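Local coordinates for protein N-acetylmuramoyl-L-alanine amidase AmiD (Escherichia coli, PDB 3D2Y) that cleaves the amide bond between N-acetylmuramoyl residues and the L-amino acid of cell-wall glycopeptides, as a zinc-dependent lipoprotein of the outer membrane, at residues N147-H151 with A152-P156; P164-W168 with Q169-Q173; A201-L204 with E205-R209; Q248-A251 with E252-E256. All blocks are in the same frame, centred on the assembly; numbering follows the deposited sequence.

Contact 1: residues N147-H151 with A152-P156; sequences NVVAH and ADIAP
His151 O accepts two N-H groups from the turn that follows it. Ala155 N comes almost along the C=O axis, 2.9 Å from His151 O. Ile154 N is 3.0 Å from His151 O but stands well above the carbonyl plane, 64° out of it. Both bonds close the short helical turn that follows the strand. The strand end is tied to the same turn. Ala150 N gives a bond of 2.8 Å to Asp153 OD2, nearly straight at 161°, and meets the carboxylate from above its plane. Asp153 N returns a weak bond to Ala150 O. Asp153 CG lies beside its own backbone N (chi1 -67°), which folds the carboxylate back toward the strand. Asp153 OD2 also binds His233, and OD1 binds Tyr212. Without this carboxylate, as with an alanine here, Ala150 N and His233 would probably lose their shared acceptor and Tyr212 its partner. Ile154 places CG1 at the edge of the His151 ring, in its plane, 4.0 Å from His151 CD2. Its CG2 meets Val149 CG2 at 3.8 Å. His151 is a catalytic zinc ligand with His35 and Asp161; here its ND1 is hydrogen-bonded to Asp161 OD2 and its NE2 to Ala85 O. Strand 148-150 forms the edge of the sheet beside strand 31-36, while Ala152 and Pro156 rest against helix 220-234.

Contact 2: residues P164-W168 with Q169-Q173; sequences PLFPW and QQLAQ
Leu171 reaches back from the first turn of its helix to Pro167 and Phe166. Its CB lies 3.5 Å from Trp168 O. Its CG passes 3.7 Å from Pro167 O, the same oxygen that accepts the backbone N-H of Leu171. CG sits beside the backbone N (chi1 -78°), and this sends the branch toward the residues before the helix. At the tip, CD1 comes 3.9 Å from Phe166 CZ, and the two side chains cross at about a right angle. Ile131 and Ile176 also touch this leucine. Pro167 is the N-cap of helix 168-173 and the centre of an inverse gamma turn, in which Trp168 N bonds to Phe166 O. The Pro167 carbonyl then turns into the helix: Leu171 N reaches Pro167 O at 3.2 Å, in the carbonyl plane. Ala172 N follows with a bond of 2.9 Å to Trp168 O. The rings lie close together here. Pro167 CD lies over one face of the Phe166 ring, offset toward its rim. Phe166 CD1 in turn sits 3.3 Å above the plane of the Trp168 ring, again near the rim. Trp168 stacks with His233, and Phe166 meets Phe122 edge-to-face. Nearer the surface, Gln170 runs side by side with the Pro167 ring, with Gln170 NE2 3.5 Å from Pro167 CB. Both residues touch Ile127 of helix 124-141.

Contact 3: residues A201-L204 with E205-R209; sequences ASLL and ELLAR
Leu203 and Leu207 meet one turn apart on helix 200-210. Leu203 CD1 is 4.2 Å from Leu207 CD2, a light touch between methyl groups whose side chains cross obliquely. Leu207 also lays its CG 3.3 Å from Leu203 O, beside the carbonyl that accepts its own N-H. That bond, Leu207 N to Leu203 O, is 3.0 Å long. Leu206 does the same one residue earlier, with CG 3.6 Å from Ser202 O. CG lies beside the backbone N in both Leu206 and Leu207, but anti to it in Leu203 (chi1 179°), which turns the Leu203 branch forward to meet Leu207. Ala208 N closes on Leu204 O at 2.8 Å, while Leu206 N to Ser202 O is weak at 3.4 Å. At the start of the helix, Ser202 OG binds Asp199 OD1. Further out, Leu203 and Leu204 press on Ile227 of helix 220-234, and Leu207 on its Phe230. Leu206 faces helix 245-258. These three helices are consistent with the peptidoglycan-binding-like helical domain known for this enzyme. The side chains meet each other through carbon atoms only, so the backbone bonds carry the polar part, and Leu203, Leu204 and Leu207 add buried apolar packing.

Contact 4: residues Q248-A251 with E252-E256; sequences QAIA and EALLE
Gln248 sends its CG anti to its backbone N (chi1 177°), while Glu252 keeps CG beside its own. Beyond CG both chains are extended, and these torsions bring the two flat ends together as an i to i+4 pair on one side of alpha-helix 245-258. The amide and carboxylate planes are stacked, only 10° apart. Glu252 OE1 lies 3.6 Å from Gln248 CG, and Glu252 CG rests 3.3 Å from Gln248 O. The polar end of Gln248 is held by another residue, since OE1 binds Arg192. The Gln248 amide would probably lose its stacked neighbour if an alanine replaced Glu252, and a gap is likely to open beside Leu206. On another side of the helix, Ile250 and Leu254 run side by side, pointing the same way, with Ile250 CG2 3.9 Å from Leu254 CD1. Both pack on Phe230 of helix 220-234. Ala249 touches Tyr188 and Ala253 touches Val185, both of helix 182-189. Glu252 N bonds to Gln248 O at 2.8 Å, part of the regular helical ladder. Leu254 N to Ile250 O is shorter, 2.7 Å, and almost straight at 177°.

The contacts form two pairs. Contact 1 holds the zinc ligand His151, and contact 2 backs it: Trp168 CH2 lies 3.5 Å from Val149 C. The side chain of Trp168 is about 8 Å from that of His151, and Phe166 about 7 Å from that of Tyr36, a substrate-binding residue. Contacts 3 and 4 lie on neighbouring helices, with centres about 10 Å apart and away from the active site. They join through Leu206 CD1 and Glu252 CG at 3.7 Å, and Leu207 CD2 and Ala251 CB at 3.9 Å. The pairs do not touch. Helix 220-234 touches both pairs: its His233 meets contacts 1 and 2, and its Phe230 meets contacts 3 and 4.

Contact 1: residues N147-H151 with A152-P156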
ATOM      1  N   ASN A 147       1.835  -6.324   3.631  1.00  4.29           N
ATOM      2  CA  ASN A 147       0.576  -5.604   3.762  1.00  3.53           C
ATOM      3  C   ASN A 147       0.760  -4.086   3.916  1.00  4.27           C
ATOM      4  O   ASN A 147      -0.163  -3.358   4.287  1.00  5.83           O
ATOM      5  CB  ASN A 147      -0.249  -6.263   4.882  1.00  2.13           C
ATOM      6  CG  ASN A 147      -0.712  -7.657   4.489  1.00  6.29           C
ATOM      7  OD1 ASN A 147      -1.031  -7.897   3.342  1.00  8.05           O
ATOM      8  ND2 ASN A 147      -0.737  -8.578   5.440  1.00  6.30           N
ATOM      9  N   VAL A 148       1.958  -3.600   3.591  1.00  8.41           N
ATOM     10  CA  VAL A 148       2.149  -2.161   3.355  1.00  6.11           C
ATOM     11  C   VAL A 148       2.083  -1.950   1.823  1.00  7.04           C
ATOM     12  O   VAL A 148       2.954  -2.404   1.095  1.00  6.41           O
ATOM     13  CB  VAL A 148       3.533  -1.671   3.914  1.00  8.20           C
ATOM     14  CG1 VAL A 148       3.608  -0.162   3.802  1.00  4.69           C
ATOM     15  CG2 VAL A 148       3.715  -2.151   5.363  1.00  4.54           C
ATOM     16  N   VAL A 149       1.026  -1.315   1.331  1.00  4.71           N
ATOM     17  CA  VAL A 149       0.720  -1.406  -0.103  1.00  4.34           C
ATOM     18  C   VAL A 149       0.409  -0.051  -0.658  1.00  7.73           C
ATOM     19  O   VAL A 149       0.108   0.921   0.089  1.00  6.32           O
ATOM     20  CB  VAL A 149      -0.512  -2.329  -0.393  1.00  2.00           C
ATOM     21  CG1 VAL A 149      -0.188  -3.818  -0.043  1.00  5.88           C
ATOM     22  CG2 VAL A 149      -1.794  -1.807   0.392  1.00  3.12           C
ATOM     23  N   ALA A 150       0.507  -0.001  -1.974  1.00  6.98           N
ATOM     24  CA  ALA A 150       0.026   1.111  -2.762  1.00  4.67           C
ATOM     25  C   ALA A 150      -1.466   0.963  -2.955  1.00  3.72           C
ATOM     26  O   ALA A 150      -1.994  -0.132  -3.045  1.00  2.98           O
ATOM     27  CB  ALA A 150       0.707   1.085  -4.159  1.00  5.73           C
ATOM     28  N   HIS A 151      -2.149   2.089  -3.070  1.00  2.03           N
ATOM     29  CA  HIS A 151      -3.546   2.032  -3.505  1.00  5.58           C
ATOM     30  C   HIS A 151      -3.663   1.287  -4.859  1.00  2.00           C
ATOM     31  O   HIS A 151      -4.636   0.549  -5.124  1.00  6.50           O
ATOM     32  CB  HIS A 151      -4.003   3.438  -3.693  1.00  2.00           C
ATOM     33  CG  HIS A 151      -5.497   3.608  -3.765  1.00  2.04           C
ATOM     34  ND1 HIS A 151      -6.081   4.807  -4.120  1.00  3.96           N
ATOM     35  CD2 HIS A 151      -6.517   2.763  -3.496  1.00  3.19           C
ATOM     36  CE1 HIS A 151      -7.396   4.697  -4.050  1.00  5.96           C
ATOM     37  NE2 HIS A 151      -7.682   3.459  -3.697  1.00  5.69           N
ATOM     38  N   ALA A 152      -2.685   1.517  -5.747  1.00  6.50           N
ATOM     39  CA  ALA A 152      -2.720   0.851  -7.081  1.00  3.19           C
ATOM     40  C   ALA A 152      -2.663  -0.644  -6.893  1.00  3.94           C
ATOM     41  O   ALA A 152      -3.196  -1.402  -7.719  1.00  5.75           O
ATOM     42  CB  ALA A 152      -1.534   1.329  -7.970  1.00  3.79           C
ATOM     43  N   ASP A 153      -2.002  -1.096  -5.822  1.00  3.49           N
ATOM     44  CA  ASP A 153      -1.885  -2.533  -5.581  1.00  4.18           C
ATOM     45  C   ASP A 153      -3.271  -3.131  -5.316  1.00  8.82           C
ATOM     46  O   ASP A 153      -3.525  -4.301  -5.662  1.00  7.34           O
ATOM     47  CB  ASP A 153      -0.973  -2.835  -4.393  1.00  3.90           C
ATOM     48  CG  ASP A 153       0.500  -2.457  -4.646  1.00  7.00           C
ATOM     49  OD1 ASP A 153       0.955  -2.448  -5.810  1.00  6.36           O
ATOM     50  OD2 ASP A 153       1.210  -2.179  -3.658  1.00  5.42           O
ATOM     51  N   ILE A 154      -4.153  -2.359  -4.665  1.00  2.59           N
ATOM     52  CA  ILE A 154      -5.417  -2.937  -4.171  1.00  3.79           C
ATOM     53  C   ILE A 154      -6.580  -2.603  -5.092  1.00  4.95           C
ATOM     54  O   ILE A 154      -7.651  -3.211  -4.987  1.00  2.01           O
ATOM     55  CB  ILE A 154      -5.741  -2.547  -2.712  1.00  3.59           C
ATOM     56  CG1 ILE A 154      -6.109  -1.060  -2.587  1.00  2.00           C
ATOM     57  CG2 ILE A 154      -4.622  -2.977  -1.804  1.00  7.70           C
ATOM     58  CD1 ILE A 154      -6.293  -0.638  -1.107  1.00  3.35           C
ATOM     59  N   ALA A 155      -6.361  -1.634  -5.984  1.00  4.77           N
ATOM     60  CA  ALA A 155      -7.321  -1.277  -7.048  1.00  2.95           C
ATOM     61  C   ALA A 155      -6.616  -0.974  -8.384  1.00  4.57           C
ATOM     62  O   ALA A 155      -6.667   0.193  -8.859  1.00  3.11           O
ATOM     63  CB  ALA A 155      -8.110  -0.013  -6.634  1.00  2.86           C
ATOM     64  N   PRO A 156      -5.922  -1.959  -8.957  1.00  4.50           N
ATOM     65  CA  PRO A 156      -5.036  -1.704 -10.116  1.00  5.46           C
ATOM     66  C   PRO A 156      -5.722  -1.164 -11.356  1.00  7.44           C
ATOM     67  O   PRO A 156      -5.074  -0.460 -12.142  1.00 11.16           O
ATOM     68  CB  PRO A 156      -4.365  -3.065 -10.386  1.00  2.91           C
ATOM     69  CG  PRO A 156      -5.190  -4.037  -9.643  1.00  5.25           C
ATOM     70  CD  PRO A 156      -5.817  -3.357  -8.500  1.00  5.83           C
TER

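Contact 2: residues P164-W168 with Q169-Q173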
ATOM      1  N   PRO A 164       5.306   5.328  -9.490  1.00  7.95           N
ATOM      2  CA  PRO A 164       6.630   4.730  -9.677  1.00  7.24           C
ATOM      3  C   PRO A 164       7.791   5.562  -9.080  1.00 10.12           C
ATOM      4  O   PRO A 164       8.927   5.062  -9.008  1.00 13.66           O
ATOM      5  CB  PRO A 164       6.717   4.597 -11.192  1.00  8.62           C
ATOM      6  CG  PRO A 164       5.954   5.848 -11.675  1.00  9.03           C
ATOM      7  CD  PRO A 164       4.750   5.862 -10.739  1.00  8.96           C
ATOM      8  N   LEU A 165       7.526   6.805  -8.648  1.00  5.19           N
ATOM      9  CA  LEU A 165       8.566   7.641  -8.008  1.00  4.50           C
ATOM     10  C   LEU A 165       8.539   7.497  -6.473  1.00  7.57           C
ATOM     11  O   LEU A 165       9.430   7.993  -5.766  1.00  6.40           O
ATOM     12  CB  LEU A 165       8.462   9.102  -8.459  1.00  7.39           C
ATOM     13  CG  LEU A 165       8.843   9.358  -9.944  1.00  7.23           C
ATOM     14  CD1 LEU A 165       8.874  10.808 -10.219  1.00  8.23           C
ATOM     15  CD2 LEU A 165      10.207   8.776 -10.304  1.00 11.72           C
ATOM     16  N   PHE A 166       7.540   6.786  -5.974  1.00  7.48           N
ATOM     17  CA  PHE A 166       7.464   6.486  -4.541  1.00  9.74           C
ATOM     18  C   PHE A 166       8.593   5.542  -4.100  1.00  8.45           C
ATOM     19  O   PHE A 166       8.740   4.470  -4.687  1.00  7.60           O
ATOM     20  CB  PHE A 166       6.090   5.925  -4.096  1.00  6.93           C
ATOM     21  CG  PHE A 166       5.963   5.858  -2.609  1.00  6.27           C
ATOM     22  CD1 PHE A 166       6.125   4.650  -1.934  1.00  2.73           C
ATOM     23  CD2 PHE A 166       5.782   7.032  -1.872  1.00  7.15           C
ATOM     24  CE1 PHE A 166       6.068   4.627  -0.499  1.00  3.01           C
ATOM     25  CE2 PHE A 166       5.727   7.022  -0.496  1.00  3.91           C
ATOM     26  CZ  PHE A 166       5.856   5.799   0.197  1.00  7.04           C
ATOM     27  N   PRO A 167       9.394   5.945  -3.072  1.00  8.02           N
ATOM     28  CA  PRO A 167      10.612   5.188  -2.727  1.00  2.78           C
ATOM     29  C   PRO A 167      10.414   3.935  -1.838  1.00  9.43           C
ATOM     30  O   PRO A 167      10.818   3.929  -0.677  1.00  7.03           O
ATOM     31  CB  PRO A 167      11.495   6.266  -2.054  1.00  7.29           C
ATOM     32  CG  PRO A 167      10.496   7.198  -1.384  1.00  8.01           C
ATOM     33  CD  PRO A 167       9.230   7.156  -2.230  1.00  7.03           C
ATOM     34  N   TRP A 168       9.779   2.891  -2.400  1.00  4.08           N
ATOM     35  CA  TRP A 168       9.481   1.642  -1.666  1.00  6.37           C
ATOM     36  C   TRP A 168      10.725   0.947  -1.099  1.00 11.37           C
ATOM     37  O   TRP A 168      10.715   0.498   0.062  1.00 13.20           O
ATOM     38  CB  TRP A 168       8.703   0.670  -2.545  1.00  6.36           C
ATOM     39  CG  TRP A 168       7.278   1.084  -2.795  1.00  3.98           C
ATOM     40  CD1 TRP A 168       6.772   1.608  -3.941  1.00  7.99           C
ATOM     41  CD2 TRP A 168       6.193   1.080  -1.838  1.00  6.94           C
ATOM     42  NE1 TRP A 168       5.413   1.888  -3.796  1.00  5.90           N
ATOM     43  CE2 TRP A 168       5.027   1.553  -2.522  1.00  6.04           C
ATOM     44  CE3 TRP A 168       6.082   0.693  -0.493  1.00  9.24           C
ATOM     45  CZ2 TRP A 168       3.773   1.670  -1.901  1.00  5.24           C
ATOM     46  CZ3 TRP A 168       4.821   0.787   0.136  1.00  7.98           C
ATOM     47  CH2 TRP A 168       3.678   1.286  -0.583  1.00  7.38           C
ATOM     48  N   GLN A 169      11.781   0.854  -1.920  1.00  9.14           N
ATOM     49  CA  GLN A 169      13.042   0.225  -1.487  1.00 12.39           C
ATOM     50  C   GLN A 169      13.686   0.968  -0.298  1.00 10.04           C
ATOM     51  O   GLN A 169      14.119   0.336   0.662  1.00 11.17           O
ATOM     52  CB  GLN A 169      14.051   0.088  -2.638  1.00 13.50           C
ATOM     53  CG  GLN A 169      15.002  -1.086  -2.403  1.00 17.42           C
ATOM     54  CD  GLN A 169      16.127  -1.184  -3.408  1.00 20.02           C
ATOM     55  OE1 GLN A 169      16.048  -0.665  -4.527  1.00 18.74           O
ATOM     56  NE2 GLN A 169      17.180  -1.888  -3.020  1.00 21.47           N
ATOM     57  N   GLN A 170      13.735   2.296  -0.362  1.00  5.68           N
ATOM     58  CA  GLN A 170      14.182   3.102   0.770  1.00  6.98           C
ATOM     59  C   GLN A 170      13.402   2.794   2.058  1.00  9.05           C
ATOM     60  O   GLN A 170      13.979   2.727   3.153  1.00  8.40           O
ATOM     61  CB  GLN A 170      14.034   4.586   0.461  1.00  8.97           C
ATOM     62  CG  GLN A 170      14.667   5.425   1.504  1.00 13.64           C
ATOM     63  CD  GLN A 170      14.359   6.884   1.397  1.00 15.03           C
ATOM     64  OE1 GLN A 170      14.434   7.595   2.395  1.00 21.30           O
ATOM     65  NE2 GLN A 170      13.989   7.348   0.208  1.00 17.39           N
ATOM     66  N   LEU A 171      12.089   2.638   1.934  1.00  8.08           N
ATOM     67  CA  LEU A 171      11.256   2.373   3.099  1.00  6.23           C
ATOM     68  C   LEU A 171      11.533   0.974   3.599  1.00  6.87           C
ATOM     69  O   LEU A 171      11.514   0.752   4.814  1.00  9.73           O
ATOM     70  CB  LEU A 171       9.762   2.474   2.773  1.00  8.24           C
ATOM     71  CG  LEU A 171       9.124   3.852   2.667  1.00 13.15           C
ATOM     72  CD1 LEU A 171       7.646   3.746   3.016  1.00 12.93           C
ATOM     73  CD2 LEU A 171       9.824   4.748   3.613  1.00  6.05           C
ATOM     74  N   ALA A 172      11.773   0.031   2.676  1.00  7.65           N
ATOM     75  CA  ALA A 172      11.984  -1.356   3.032  1.00  7.19           C
ATOM     76  C   ALA A 172      13.259  -1.507   3.839  1.00 12.15           C
ATOM     77  O   ALA A 172      13.336  -2.338   4.743  1.00 13.95           O
ATOM     78  CB  ALA A 172      12.015  -2.248   1.781  1.00 12.55           C
ATOM     79  N   GLN A 173      14.254  -0.688   3.511  1.00 14.70           N
ATOM     80  CA  GLN A 173      15.520  -0.659   4.254  1.00 17.78           C
ATOM     81  C   GLN A 173      15.369  -0.115   5.679  1.00 14.56           C
ATOM     82  O   GLN A 173      16.219  -0.386   6.538  1.00 17.80           O
ATOM     83  CB  GLN A 173      16.573   0.102   3.463  1.00 19.80           C
ATOM     84  CG  GLN A 173      16.980  -0.654   2.195  1.00 23.10           C
ATOM     85  CD  GLN A 173      17.756   0.197   1.212  1.00 25.51           C
ATOM     86  OE1 GLN A 173      17.910   1.405   1.399  1.00 29.68           O
ATOM     87  NE2 GLN A 173      18.261  -0.436   0.156  1.00 26.91           N
TER

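Contact 3: residues A201-L204 with E205-R209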
ATOM      1  N   ALA A 201       0.000 -15.158 -18.811  1.00  4.10           N
ATOM      2  CA  ALA A 201      -0.852 -15.889 -17.877  1.00  9.08           C
ATOM      3  C   ALA A 201      -0.099 -16.369 -16.614  1.00  6.46           C
ATOM      4  O   ALA A 201      -0.616 -16.296 -15.494  1.00  8.02           O
ATOM      5  CB  ALA A 201      -1.532 -17.029 -18.572  1.00 10.06           C
ATOM      6  N   SER A 202       1.115 -16.866 -16.820  1.00  8.29           N
ATOM      7  CA  SER A 202       1.942 -17.415 -15.754  1.00  9.10           C
ATOM      8  C   SER A 202       2.306 -16.301 -14.782  1.00  6.69           C
ATOM      9  O   SER A 202       2.250 -16.494 -13.588  1.00  3.88           O
ATOM     10  CB  SER A 202       3.234 -18.016 -16.349  1.00 11.78           C
ATOM     11  OG  SER A 202       2.954 -19.186 -17.095  1.00 17.02           O
ATOM     12  N   LEU A 203       2.693 -15.149 -15.307  1.00  6.18           N
ATOM     13  CA  LEU A 203       2.967 -14.000 -14.439  1.00  6.13           C
ATOM     14  C   LEU A 203       1.729 -13.573 -13.633  1.00  7.76           C
ATOM     15  O   LEU A 203       1.818 -13.316 -12.415  1.00  4.66           O
ATOM     16  CB  LEU A 203       3.600 -12.840 -15.240  1.00  8.48           C
ATOM     17  CG  LEU A 203       3.908 -11.570 -14.421  1.00 13.66           C
ATOM     18  CD1 LEU A 203       4.886 -11.788 -13.211  1.00 10.61           C
ATOM     19  CD2 LEU A 203       4.368 -10.393 -15.293  1.00 12.31           C
ATOM     20  N   LEU A 204       0.577 -13.495 -14.284  1.00  6.72           N
ATOM     21  CA  LEU A 204      -0.657 -13.111 -13.574  1.00  7.50           C
ATOM     22  C   LEU A 204      -1.071 -14.059 -12.435  1.00  8.19           C
ATOM     23  O   LEU A 204      -1.593 -13.620 -11.404  1.00  7.51           O
ATOM     24  CB  LEU A 204      -1.793 -12.908 -14.540  1.00  7.53           C
ATOM     25  CG  LEU A 204      -1.604 -11.742 -15.510  1.00  6.97           C
ATOM     26  CD1 LEU A 204      -2.533 -11.997 -16.652  1.00 12.40           C
ATOM     27  CD2 LEU A 204      -1.925 -10.443 -14.848  1.00  5.69           C
ATOM     28  N   GLU A 205      -0.835 -15.348 -12.613  1.00  4.18           N
ATOM     29  CA  GLU A 205      -1.060 -16.270 -11.529  1.00  4.86           C
ATOM     30  C   GLU A 205      -0.256 -15.875 -10.296  1.00  5.68           C
ATOM     31  O   GLU A 205      -0.807 -15.797  -9.199  1.00  5.97           O
ATOM     32  CB  GLU A 205      -0.777 -17.722 -11.940  1.00  6.19           C
ATOM     33  CG  GLU A 205      -0.862 -18.675 -10.746  1.00  7.53           C
ATOM     34  CD  GLU A 205      -0.432 -20.099 -11.065  1.00  7.81           C
ATOM     35  OE1 GLU A 205      -0.524 -20.523 -12.243  1.00  8.02           O
ATOM     36  OE2 GLU A 205      -0.007 -20.801 -10.127  1.00  6.32           O
ATOM     37  N   LEU A 206       1.042 -15.631 -10.482  1.00  2.80           N
ATOM     38  CA  LEU A 206       1.933 -15.248  -9.399  1.00  4.28           C
ATOM     39  C   LEU A 206       1.442 -13.941  -8.723  1.00  2.00           C
ATOM     40  O   LEU A 206       1.424 -13.826  -7.505  1.00  4.61           O
ATOM     41  CB  LEU A 206       3.370 -15.030  -9.923  1.00  6.23           C
ATOM     42  CG  LEU A 206       4.067 -16.288 -10.492  1.00  7.19           C
ATOM     43  CD1 LEU A 206       5.440 -15.878 -10.983  1.00  6.43           C
ATOM     44  CD2 LEU A 206       4.213 -17.457  -9.495  1.00  7.31           C
ATOM     45  N   LEU A 207       1.063 -12.961  -9.533  1.00  4.89           N
ATOM     46  CA  LEU A 207       0.579 -11.700  -8.981  1.00  4.95           C
ATOM     47  C   LEU A 207      -0.707 -11.875  -8.199  1.00  7.96           C
ATOM     48  O   LEU A 207      -0.853 -11.309  -7.092  1.00  5.43           O
ATOM     49  CB  LEU A 207       0.424 -10.638 -10.086  1.00  6.76           C
ATOM     50  CG  LEU A 207       1.719 -10.372 -10.843  1.00  6.57           C
ATOM     51  CD1 LEU A 207       1.494  -9.169 -11.790  1.00  4.52           C
ATOM     52  CD2 LEU A 207       2.916 -10.142  -9.904  1.00  4.81           C
ATOM     53  N   ALA A 208      -1.603 -12.718  -8.732  1.00  6.31           N
ATOM     54  CA  ALA A 208      -2.835 -13.069  -8.042  1.00  8.11           C
ATOM     55  C   ALA A 208      -2.510 -13.605  -6.665  1.00  9.52           C
ATOM     56  O   ALA A 208      -3.102 -13.194  -5.671  1.00  4.40           O
ATOM     57  CB  ALA A 208      -3.646 -14.129  -8.840  1.00  4.30           C
ATOM     58  N   ARG A 209      -1.578 -14.556  -6.608  1.00  6.04           N
ATOM     59  CA  ARG A 209      -1.266 -15.216  -5.355  1.00  6.71           C
ATOM     60  C   ARG A 209      -0.541 -14.309  -4.370  1.00  7.47           C
ATOM     61  O   ARG A 209      -0.719 -14.468  -3.161  1.00  5.00           O
ATOM     62  CB  ARG A 209      -0.448 -16.488  -5.576  1.00  3.51           C
ATOM     63  CG  ARG A 209      -1.148 -17.614  -6.393  1.00  8.03           C
ATOM     64  CD  ARG A 209      -2.313 -18.333  -5.679  1.00  7.23           C
ATOM     65  NE  ARG A 209      -3.500 -17.494  -5.510  1.00 12.67           N
ATOM     66  CZ  ARG A 209      -4.444 -17.271  -6.437  1.00 12.95           C
ATOM     67  NH1 ARG A 209      -4.405 -17.849  -7.629  1.00 13.81           N
ATOM     68  NH2 ARG A 209      -5.451 -16.464  -6.155  1.00 16.41           N
TER

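Contact 4: residues Q248-A251 with E252-E256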
ATOM      1  N   GLN A 248       8.726 -11.316 -13.410  1.00 12.17           N
ATOM      2  CA  GLN A 248       8.449 -12.638 -12.916  1.00  9.84           C
ATOM      3  C   GLN A 248       9.375 -13.042 -11.748  1.00 11.14           C
ATOM      4  O   GLN A 248       8.899 -13.576 -10.746  1.00 13.28           O
ATOM      5  CB  GLN A 248       8.559 -13.667 -14.048  1.00 13.30           C
ATOM      6  CG  GLN A 248       8.341 -15.078 -13.568  1.00 13.23           C
ATOM      7  CD  GLN A 248       8.527 -16.141 -14.633  1.00 19.06           C
ATOM      8  OE1 GLN A 248       9.483 -16.115 -15.412  1.00 18.65           O
ATOM      9  NE2 GLN A 248       7.614 -17.117 -14.641  1.00 22.61           N
ATOM     10  N   ALA A 249      10.683 -12.810 -11.878  1.00  8.11           N
ATOM     11  CA  ALA A 249      11.658 -13.201 -10.843  1.00 11.89           C
ATOM     12  C   ALA A 249      11.402 -12.478  -9.523  1.00 11.08           C
ATOM     13  O   ALA A 249      11.535 -13.061  -8.441  1.00  9.66           O
ATOM     14  CB  ALA A 249      13.073 -12.946 -11.306  1.00 10.51           C
ATOM     15  N   ILE A 250      11.005 -11.217  -9.627  1.00 11.09           N
ATOM     16  CA  ILE A 250      10.670 -10.402  -8.455  1.00  9.35           C
ATOM     17  C   ILE A 250       9.461 -10.982  -7.742  1.00 11.56           C
ATOM     18  O   ILE A 250       9.492 -11.175  -6.506  1.00  9.69           O
ATOM     19  CB  ILE A 250      10.486  -8.923  -8.870  1.00  9.48           C
ATOM     20  CG1 ILE A 250      11.878  -8.327  -9.226  1.00 12.80           C
ATOM     21  CG2 ILE A 250       9.785  -8.105  -7.765  1.00 10.10           C
ATOM     22  CD1 ILE A 250      11.798  -6.944  -9.907  1.00  9.52           C
ATOM     23  N   ALA A 251       8.420 -11.296  -8.526  1.00  8.66           N
ATOM     24  CA  ALA A 251       7.195 -11.914  -8.028  1.00  6.93           C
ATOM     25  C   ALA A 251       7.524 -13.237  -7.351  1.00  9.05           C
ATOM     26  O   ALA A 251       7.016 -13.507  -6.266  1.00  6.52           O
ATOM     27  CB  ALA A 251       6.201 -12.144  -9.179  1.00 10.26           C
ATOM     28  N   GLU A 252       8.372 -14.050  -7.995  1.00  9.92           N
ATOM     29  CA  GLU A 252       8.803 -15.341  -7.457  1.00  9.24           C
ATOM     30  C   GLU A 252       9.563 -15.218  -6.149  1.00  7.90           C
ATOM     31  O   GLU A 252       9.328 -16.018  -5.215  1.00  8.64           O
ATOM     32  CB  GLU A 252       9.615 -16.132  -8.495  1.00  8.83           C
ATOM     33  CG  GLU A 252       8.742 -16.696  -9.642  1.00  5.56           C
ATOM     34  CD  GLU A 252       9.535 -17.424 -10.737  1.00 11.02           C
ATOM     35  OE1 GLU A 252      10.511 -16.846 -11.271  1.00  4.90           O
ATOM     36  OE2 GLU A 252       9.183 -18.594 -11.045  1.00 11.72           O
ATOM     37  N   ALA A 253      10.469 -14.231  -6.088  1.00  7.50           N
ATOM     38  CA  ALA A 253      11.231 -13.941  -4.866  1.00  8.69           C
ATOM     39  C   ALA A 253      10.364 -13.347  -3.734  1.00  3.81           C
ATOM     40  O   ALA A 253      10.526 -13.734  -2.557  1.00  5.55           O
ATOM     41  CB  ALA A 253      12.409 -13.051  -5.157  1.00  7.11           C
ATOM     42  N   LEU A 254       9.464 -12.414  -4.053  1.00  6.10           N
ATOM     43  CA  LEU A 254       8.417 -12.012  -3.091  1.00  7.32           C
ATOM     44  C   LEU A 254       7.562 -13.142  -2.505  1.00  9.48           C
ATOM     45  O   LEU A 254       7.382 -13.226  -1.277  1.00 10.37           O
ATOM     46  CB  LEU A 254       7.487 -10.949  -3.700  1.00  6.16           C
ATOM     47  CG  LEU A 254       8.153  -9.586  -3.878  1.00  9.62           C
ATOM     48  CD1 LEU A 254       7.315  -8.794  -4.863  1.00  4.53           C
ATOM     49  CD2 LEU A 254       8.356  -8.849  -2.534  1.00  8.14           C
ATOM     50  N   LEU A 255       7.084 -14.038  -3.365  1.00  9.70           N
ATOM     51  CA  LEU A 255       6.306 -15.167  -2.912  1.00  5.15           C
ATOM     52  C   LEU A 255       7.100 -16.136  -2.007  1.00  9.17           C
ATOM     53  O   LEU A 255       6.608 -16.623  -0.985  1.00 10.57           O
ATOM     54  CB  LEU A 255       5.662 -15.895  -4.104  1.00  4.75           C
ATOM     55  CG  LEU A 255       4.437 -15.184  -4.686  1.00  7.56           C
ATOM     56  CD1 LEU A 255       4.133 -15.726  -6.106  1.00  8.09           C
ATOM     57  CD2 LEU A 255       3.212 -15.260  -3.740  1.00  9.72           C
ATOM     58  N   GLU A 256       8.327 -16.405  -2.386  1.00  5.47           N
ATOM     59  CA  GLU A 256       9.219 -17.186  -1.556  1.00  4.85           C
ATOM     60  C   GLU A 256       9.438 -16.604  -0.142  1.00  8.34           C
ATOM     61  O   GLU A 256       9.383 -17.313   0.874  1.00  8.54           O
ATOM     62  CB  GLU A 256      10.545 -17.341  -2.314  1.00  4.82           C
ATOM     63  CG  GLU A 256      11.597 -18.050  -1.526  1.00 10.18           C
ATOM     64  CD  GLU A 256      12.846 -18.222  -2.323  1.00  7.07           C
ATOM     65  OE1 GLU A 256      12.984 -19.274  -2.936  1.00  6.69           O
ATOM     66  OE2 GLU A 256      13.673 -17.279  -2.377  1.00 11.18           O
TER